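Local coordinates for protein beta-agarase D (Zobellia galactanivorans, PDB 4ASM) that hydrolyses the beta-1,4 linkages of agarose at random with retention of anomeric configuration, this piece being the GH16 catalytic domain of a secreted beta-agarase, at residues A[132-138]-A[354-360]; A[123-129]-A[318-323]. All coordinates share one frame. Numbering follows the deposited sequence.

Contact 1 of 2, residues A[132-138]-A[354-360]; sequences PVFVEAR and DWIRVYK. With CA (calcium ion), chain B.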
loop_
_atom_site.group_PDB
_atom_site.type_symbol
_atom_site.label_atom_id
_atom_site.label_comp_id
_atom_site.label_asym_id
_atom_site.label_seq_id
_atom_site.Cartn_x
_atom_site.Cartn_y
_atom_site.Cartn_z
ATOM N N PRO A 132 -8.045 7.476 -15.184
ATOM C CA PRO A 132 -7.128 6.373 -15.407
ATOM C C PRO A 132 -5.694 6.806 -15.125
ATOM O O PRO A 132 -5.247 7.855 -15.601
ATOM C CB PRO A 132 -7.331 6.039 -16.889
ATOM C CG PRO A 132 -7.759 7.371 -17.507
ATOM C CD PRO A 132 -8.400 8.181 -16.431
ATOM N N VAL A 133 -4.979 6.003 -14.342
ATOM C CA VAL A 133 -3.621 6.362 -13.945
ATOM C C VAL A 133 -2.860 5.100 -13.549
ATOM O O VAL A 133 -3.431 4.201 -12.917
ATOM C CB VAL A 133 -3.611 7.410 -12.792
ATOM C CG1 VAL A 133 -4.192 6.833 -11.509
ATOM C CG2 VAL A 133 -2.214 7.990 -12.576
ATOM N N PHE A 134 -1.590 5.061 -13.928
ATOM C CA PHE A 134 -0.674 3.986 -13.531
ATOM C C PHE A 134 0.455 4.551 -12.671
ATOM O O PHE A 134 1.105 5.532 -13.053
ATOM C CB PHE A 134 -0.110 3.300 -14.785
ATOM C CG PHE A 134 0.956 2.278 -14.505
ATOM C CD1 PHE A 134 0.640 1.088 -13.862
ATOM C CD2 PHE A 134 2.271 2.516 -14.898
ATOM C CE1 PHE A 134 1.640 0.151 -13.599
ATOM C CE2 PHE A 134 3.281 1.587 -14.640
ATOM C CZ PHE A 134 2.951 0.400 -13.981
ATOM N N VAL A 135 0.651 3.956 -11.495
ATOM C CA VAL A 135 1.681 4.417 -10.556
ATOM C C VAL A 135 2.585 3.234 -10.271
ATOM O O VAL A 135 2.099 2.182 -9.875
ATOM C CB VAL A 135 1.052 4.929 -9.215
ATOM C CG1 VAL A 135 2.127 5.509 -8.287
ATOM C CG2 VAL A 135 -0.029 5.990 -9.495
ATOM N N GLU A 136 3.888 3.413 -10.454
ATOM C CA GLU A 136 4.835 2.319 -10.217
ATOM C C GLU A 136 6.105 2.821 -9.546
ATOM O O GLU A 136 6.607 3.895 -9.904
ATOM C CB GLU A 136 5.199 1.633 -11.554
ATOM C CG GLU A 136 6.096 0.402 -11.423
ATOM C CD GLU A 136 6.628 -0.091 -12.741
ATOM O OE1 GLU A 136 6.920 0.745 -13.618
ATOM O OE2 GLU A 136 6.768 -1.322 -12.904
ATOM N N ALA A 137 6.638 2.043 -8.601
ATOM C CA ALA A 137 7.869 2.400 -7.906
ATOM C C ALA A 137 8.896 1.291 -7.965
ATOM O O ALA A 137 8.539 0.111 -8.022
ATOM C CB ALA A 137 7.585 2.756 -6.447
ATOM N N ARG A 138 10.171 1.682 -7.956
ATOM C CA ARG A 138 11.251 0.726 -7.756
ATOM C C ARG A 138 11.722 0.936 -6.330
ATOM O O ARG A 138 12.140 2.032 -5.952
ATOM C CB ARG A 138 12.390 0.927 -8.756
ATOM C CG ARG A 138 13.494 -0.100 -8.596
ATOM C CD ARG A 138 14.482 -0.024 -9.782
ATOM N NE ARG A 138 15.457 -1.119 -9.685
ATOM C CZ ARG A 138 16.653 -1.023 -9.110
ATOM N NH1 ARG A 138 17.056 0.118 -8.571
ATOM N NH2 ARG A 138 17.445 -2.094 -9.053
ATOM N N ASP A 354 13.995 4.032 -5.197
ATOM C CA ASP A 354 14.836 4.554 -6.267
ATOM C C ASP A 354 14.071 5.559 -7.119
ATOM O O ASP A 354 14.610 6.610 -7.499
ATOM C CB ASP A 354 15.311 3.359 -7.092
ATOM C CG ASP A 354 16.312 3.720 -8.189
ATOM O OD1 ASP A 354 16.866 4.849 -8.211
ATOM O OD2 ASP A 354 16.552 2.841 -9.034
ATOM N N TRP A 355 12.815 5.237 -7.413
ATOM C CA TRP A 355 11.975 6.106 -8.220
ATOM C C TRP A 355 10.516 5.718 -8.108
ATOM O O TRP A 355 10.186 4.582 -7.772
ATOM C CB TRP A 355 12.409 6.110 -9.687
ATOM C CG TRP A 355 12.580 4.784 -10.403
ATOM C CD1 TRP A 355 13.776 4.203 -10.722
ATOM C CD2 TRP A 355 11.558 3.942 -10.997
ATOM N NE1 TRP A 355 13.570 3.047 -11.437
ATOM C CE2 TRP A 355 12.226 2.860 -11.616
ATOM C CE3 TRP A 355 10.153 3.975 -11.027
ATOM C CZ2 TRP A 355 11.541 1.829 -12.281
ATOM C CZ3 TRP A 355 9.470 2.945 -11.688
ATOM C CH2 TRP A 355 10.173 1.889 -12.317
ATOM N N ILE A 356 9.650 6.685 -8.384
ATOM C CA ILE A 356 8.230 6.455 -8.545
ATOM C C ILE A 356 7.768 7.243 -9.766
ATOM O O ILE A 356 8.050 8.444 -9.893
ATOM C CB ILE A 356 7.437 6.799 -7.247
ATOM C CG1 ILE A 356 5.957 6.403 -7.373
ATOM C CG2 ILE A 356 7.639 8.270 -6.843
ATOM C CD1 ILE A 356 5.220 6.478 -6.055
ATOM N N ARG A 357 7.080 6.554 -10.669
ATOM C CA ARG A 357 6.622 7.178 -11.904
ATOM C C ARG A 357 5.111 7.052 -12.022
ATOM O O ARG A 357 4.510 6.069 -11.559
ATOM C CB ARG A 357 7.325 6.547 -13.119
ATOM C CG ARG A 357 7.009 5.093 -13.386
ATOM C CD ARG A 357 7.912 4.578 -14.508
ATOM N NE ARG A 357 7.733 3.157 -14.770
ATOM C CZ ARG A 357 8.159 2.555 -15.875
ATOM N NH1 ARG A 357 8.762 3.263 -16.836
ATOM N NH2 ARG A 357 8.008 1.247 -16.002
ATOM N N VAL A 358 4.506 8.049 -12.660
ATOM C CA VAL A 358 3.062 8.142 -12.778
ATOM C C VAL A 358 2.761 8.445 -14.236
ATOM O O VAL A 358 3.335 9.389 -14.796
ATOM C CB VAL A 358 2.519 9.272 -11.887
ATOM C CG1 VAL A 358 1.019 9.405 -12.052
ATOM C CG2 VAL A 358 2.884 9.022 -10.423
ATOM N N TYR A 359 1.882 7.644 -14.850
ATOM C CA TYR A 359 1.444 7.868 -16.236
ATOM C C TYR A 359 -0.074 7.891 -16.339
ATOM O O TYR A 359 -0.785 7.305 -15.515
ATOM C CB TYR A 359 1.933 6.745 -17.149
ATOM C CG TYR A 359 3.422 6.586 -17.276
ATOM C CD1 TYR A 359 4.155 7.267 -18.263
ATOM C CD2 TYR A 359 4.113 5.706 -16.440
ATOM C CE1 TYR A 359 5.544 7.090 -18.371
ATOM C CE2 TYR A 359 5.470 5.520 -16.548
ATOM C CZ TYR A 359 6.197 6.210 -17.516
ATOM O OH TYR A 359 7.555 5.993 -17.600
ATOM N N LYS A 360 -0.574 8.585 -17.355
ATOM C CA LYS A 360 -1.969 8.435 -17.729
ATOM C C LYS A 360 -2.056 8.046 -19.205
ATOM O O LYS A 360 -1.192 8.443 -19.992
ATOM C CB LYS A 360 -2.749 9.722 -17.449
ATOM C CG LYS A 360 -2.741 10.161 -15.983
ATOM C CD LYS A 360 -3.457 11.497 -15.784
ATOM C CE LYS A 360 -4.964 11.348 -15.866
ATOM N NZ LYS A 360 -5.510 10.566 -14.690
HETATM CA CA CA B . 16.910 7.207 -8.220
HETATM O O HOH W 1 19.204 6.459 -8.475
#

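Contact 2 of 2, residues A[123-129]-A[318-323]; sequences ITNKTRV and EMDIII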
loop_
_atom_site.group_PDB
_atom_site.type_symbol
_atom_site.label_atom_id
_atom_site.label_comp_id
_atom_site.label_asym_id
_atom_site.label_seq_id
_atom_site.Cartn_x
_atom_site.Cartn_y
_atom_site.Cartn_z
ATOM N N ILE A 123 5.419 10.444 3.934
ATOM C CA ILE A 123 5.383 11.574 3.013
ATOM C C ILE A 123 4.140 11.530 2.158
ATOM O O ILE A 123 3.564 10.459 1.932
ATOM C CB ILE A 123 6.647 11.638 2.107
ATOM C CG1 ILE A 123 6.637 10.512 1.073
ATOM C CG2 ILE A 123 7.908 11.605 2.960
ATOM C CD1 ILE A 123 7.830 10.592 0.104
ATOM N N THR A 124 3.771 12.699 1.626
ATOM C CA THR A 124 2.646 12.847 0.702
ATOM C C THR A 124 3.113 13.618 -0.544
ATOM O O THR A 124 3.824 14.624 -0.418
ATOM C CB THR A 124 1.554 13.680 1.373
ATOM O OG1 THR A 124 1.129 13.034 2.583
ATOM C CG2 THR A 124 0.352 13.827 0.468
ATOM N N ASN A 125 2.732 13.142 -1.723
ATOM C CA ASN A 125 3.013 13.815 -2.992
ATOM C C ASN A 125 2.077 14.998 -3.191
ATOM O O ASN A 125 0.897 14.944 -2.807
ATOM C CB ASN A 125 2.908 12.782 -4.142
ATOM C CG ASN A 125 3.587 13.223 -5.424
ATOM O OD1 ASN A 125 4.505 12.546 -5.929
ATOM N ND2 ASN A 125 3.133 14.305 -5.974
ATOM N N LYS A 126 2.610 16.086 -3.760
ATOM C CA LYS A 126 1.800 17.308 -3.913
ATOM C C LYS A 126 0.851 17.250 -5.112
ATOM O O LYS A 126 0.021 18.146 -5.281
ATOM C CB LYS A 126 2.719 18.519 -4.033
ATOM C CG LYS A 126 3.552 18.692 -2.788
ATOM C CD LYS A 126 3.015 19.777 -1.916
ATOM C CE LYS A 126 3.737 21.059 -2.169
ATOM N NZ LYS A 126 3.127 22.115 -1.328
ATOM N N THR A 127 0.989 16.212 -5.937
ATOM C CA THR A 127 0.163 16.038 -7.118
ATOM C C THR A 127 -0.709 14.810 -6.924
ATOM O O THR A 127 -0.177 13.696 -6.785
ATOM C CB THR A 127 1.017 15.884 -8.390
ATOM O OG1 THR A 127 1.896 17.014 -8.494
ATOM C CG2 THR A 127 0.112 15.800 -9.642
ATOM N N ARG A 128 -2.024 15.012 -6.930
ATOM C CA ARG A 128 -2.980 13.922 -6.739
ATOM C C ARG A 128 -3.171 13.107 -8.004
ATOM O O ARG A 128 -2.849 13.544 -9.104
ATOM C CB ARG A 128 -4.311 14.471 -6.213
ATOM C CG ARG A 128 -4.167 15.013 -4.798
ATOM C CD ARG A 128 -5.466 15.579 -4.261
ATOM N NE ARG A 128 -5.296 16.062 -2.891
ATOM C CZ ARG A 128 -5.932 17.123 -2.400
ATOM N NH1 ARG A 128 -6.790 17.784 -3.171
ATOM N NH2 ARG A 128 -5.742 17.505 -1.146
ATOM N N VAL A 129 -3.684 11.895 -7.831
ATOM C CA VAL A 129 -3.942 11.013 -8.967
ATOM C C VAL A 129 -5.395 10.547 -8.985
ATOM O O VAL A 129 -6.058 10.461 -7.937
ATOM C CB VAL A 129 -2.982 9.800 -8.963
ATOM C CG1 VAL A 129 -1.513 10.252 -8.951
ATOM C CG2 VAL A 129 -3.238 8.850 -7.790
ATOM N N GLU A 318 -10.240 11.480 -6.374
ATOM C CA GLU A 318 -8.792 11.656 -6.500
ATOM C C GLU A 318 -8.101 11.330 -5.167
ATOM O O GLU A 318 -8.674 11.480 -4.071
ATOM C CB GLU A 318 -8.393 13.062 -6.981
ATOM C CG GLU A 318 -8.687 14.158 -5.978
ATOM C CD GLU A 318 -8.208 15.533 -6.408
ATOM O OE1 GLU A 318 -7.572 15.649 -7.474
ATOM O OE2 GLU A 318 -8.473 16.482 -5.631
ATOM N N MET A 319 -6.849 10.900 -5.282
ATOM C CA MET A 319 -6.100 10.384 -4.145
ATOM C C MET A 319 -4.697 10.978 -4.020
ATOM O O MET A 319 -4.069 11.324 -5.019
ATOM C CB MET A 319 -6.002 8.859 -4.238
ATOM C CG MET A 319 -7.366 8.186 -4.173
ATOM S SD MET A 319 -7.177 6.397 -4.117
ATOM C CE MET A 319 -8.918 5.959 -4.277
ATOM N N ASP A 320 -4.245 11.140 -2.776
ATOM C CA ASP A 320 -2.859 11.483 -2.481
ATOM C C ASP A 320 -1.975 10.255 -2.547
ATOM O O ASP A 320 -2.338 9.188 -2.041
ATOM C CB ASP A 320 -2.751 12.046 -1.062
ATOM C CG ASP A 320 -3.570 13.317 -0.875
ATOM O OD1 ASP A 320 -3.433 14.229 -1.720
ATOM O OD2 ASP A 320 -4.326 13.399 0.110
ATOM N N ILE A 321 -0.786 10.419 -3.129
ATOM C CA ILE A 321 0.247 9.368 -3.079
ATOM C C ILE A 321 0.997 9.514 -1.763
ATOM O O ILE A 321 1.523 10.598 -1.459
ATOM C CB ILE A 321 1.273 9.475 -4.222
ATOM C CG1 ILE A 321 0.598 9.428 -5.584
ATOM C CG2 ILE A 321 2.311 8.344 -4.100
ATOM C CD1 ILE A 321 1.492 9.937 -6.721
ATOM N N ILE A 322 1.027 8.429 -0.992
ATOM C CA ILE A 322 1.699 8.394 0.303
ATOM C C ILE A 322 2.727 7.265 0.310
ATOM O O ILE A 322 2.476 6.154 -0.179
ATOM C CB ILE A 322 0.679 8.176 1.448
ATOM C CG1 ILE A 322 -0.355 9.335 1.451
ATOM C CG2 ILE A 322 1.397 8.050 2.786
ATOM C CD1 ILE A 322 -1.520 9.163 2.392
ATOM N N ILE A 323 3.916 7.562 0.824
ATOM C CA ILE A 323 4.912 6.516 1.048
ATOM C C ILE A 323 5.263 6.577 2.506
ATOM O O ILE A 323 5.507 7.663 3.045
ATOM C CB ILE A 323 6.165 6.703 0.161
ATOM C CG1 ILE A 323 5.756 6.690 -1.310
ATOM C CG2 ILE A 323 7.185 5.588 0.480
ATOM C CD1 ILE A 323 6.908 6.988 -2.262
HETATM O O HOH W 2 -0.484 13.021 -4.179
HETATM O O HOH W 3 -1.538 16.057 -2.376
HETATM O O HOH W 4 -4.336 15.959 0.915
#

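Contact 1 of 2, residues A[132-138]-A[354-360]
Backbone hydrogen bonds zip 132-138 and 354-360 into an antiparallel pair, their axes 4.7 Å apart. In the hydrogen-bonded pair Phe134-Tyr359, Phe134 N reaches Tyr359 O and Tyr359 N reaches Phe134 O, both at 2.9 Å; Glu136-Arg357 repeats the pattern. At the end of the ladder Arg138 N meets Trp355 O (2.9 Å) and Arg138 O receives Asp354 N (2.8 Å): two residues face one, a classic beta bulge.

Salt bridges add charge pairing. Glu136 OE1 takes both Arg357 NE (2.8 Å) and Arg357 NH2 (2.7 Å), a buried pair within a larger network: Glu136 OE2 also bridges Arg222, and Arg357 bonds to Val13 O and Pro14 O. At the bulge Asp354 serves two partners: OD2 meets Arg138 NH1 at 2.8 Å, while OD1 (2.4 Å) and the backbone O (2.5 Å) bind calcium; Asp9, Asp34, Asn36, Gly89 and a water complete the site.

Apolar packing differs by face. Arg138 CB lies over the five-membered ring of Trp355, a CH-pi contact. Val135, Ala137, Ile356 and Val358 share the other face, in the buried interior, where small and beta-branched side chains pack with no polar group to satisfy; Val135 CG1 is 3.9 Å from Ile356 CD1.

Strand 220-229 flanks 133-140 in the same sheet. The N-terminal loop, with Trp10 and Pro16, packs on Tyr359 and Phe134, while Ile356 and Val358 rest on Ile321 of strand 320-326.

Contact 2 of 2, residues A[123-129]-A[318-323]
Strands 112-125 and 320-326 are antiparallel neighbours in the curved beta-sandwich (jelly roll) of the GH16 fold; 320-326 also pairs with 147-153, which in turn pairs with 159-166, the strand of Glu160 and Glu165, the probable nucleophile and proton donor. Ile123 and Ile323 form a hydrogen-bonded pair, N to O at 2.9 Å from Ile123 N to Ile323 O and 3.1 Å from Ile323 N to Ile123 O, and Asn125 N adds a bond to Ile321 O (2.8 Å). Beyond it the chain bows out at Lys126 and Thr127, then returns in a register shifted by two: Val129 N binds Met319 O (2.9 Å) and Met319 N binds Val129 O (2.8 Å).

Branched apolar side chains suit the buried packing. Ile123 and Ile323 share one face, Ile123 CG1 lying 3.9 Å from Ile323 CB, with Leu91 and Ile93 of strand 90-96 packed against both; past the bow, Val129 CG1 meets Ile321 CD1 at 3.8 Å.

Where the contact comes nearer the solvent, the long side chain of Arg128 joins two carboxylates, buried Asp320 and partly exposed Glu318, with NE 2.9 Å from Asp320 OD1 and NH1 a longer 3.3 Å from Glu318 OE2; Asp320 OD2 also bonds to His61. Water fills the gap under the bow: one molecule accepts from Ile321 N at 2.8 Å and donates to Asn125 O and Thr127 O, each at 2.7 Å.

Overall arrangement
From the N terminus, where Asp9 already joins the calcium site, the chain passes several strands before it lays down 123-129 and, after a short link, 132-138. It then runs through strand 159-166, which carries both probable catalytic glutamates, before 318-323 returns to close contact 2, an excursion of 188 residues. Contact 1 closes later, when 354-360 pairs with 132-138 across 215 residues, so the two closures cross rather than nest. Their centres lie 12 Å apart, on facing layers of the sandwich: Ile356 CD1 sits 4.0 Å from Ile321 CG2, and Val358 CG1 4.1 Å from Val129 CG1. Together they join the catalytic-strand side to the calcium-bearing C-terminal strand through one hydrophobic core.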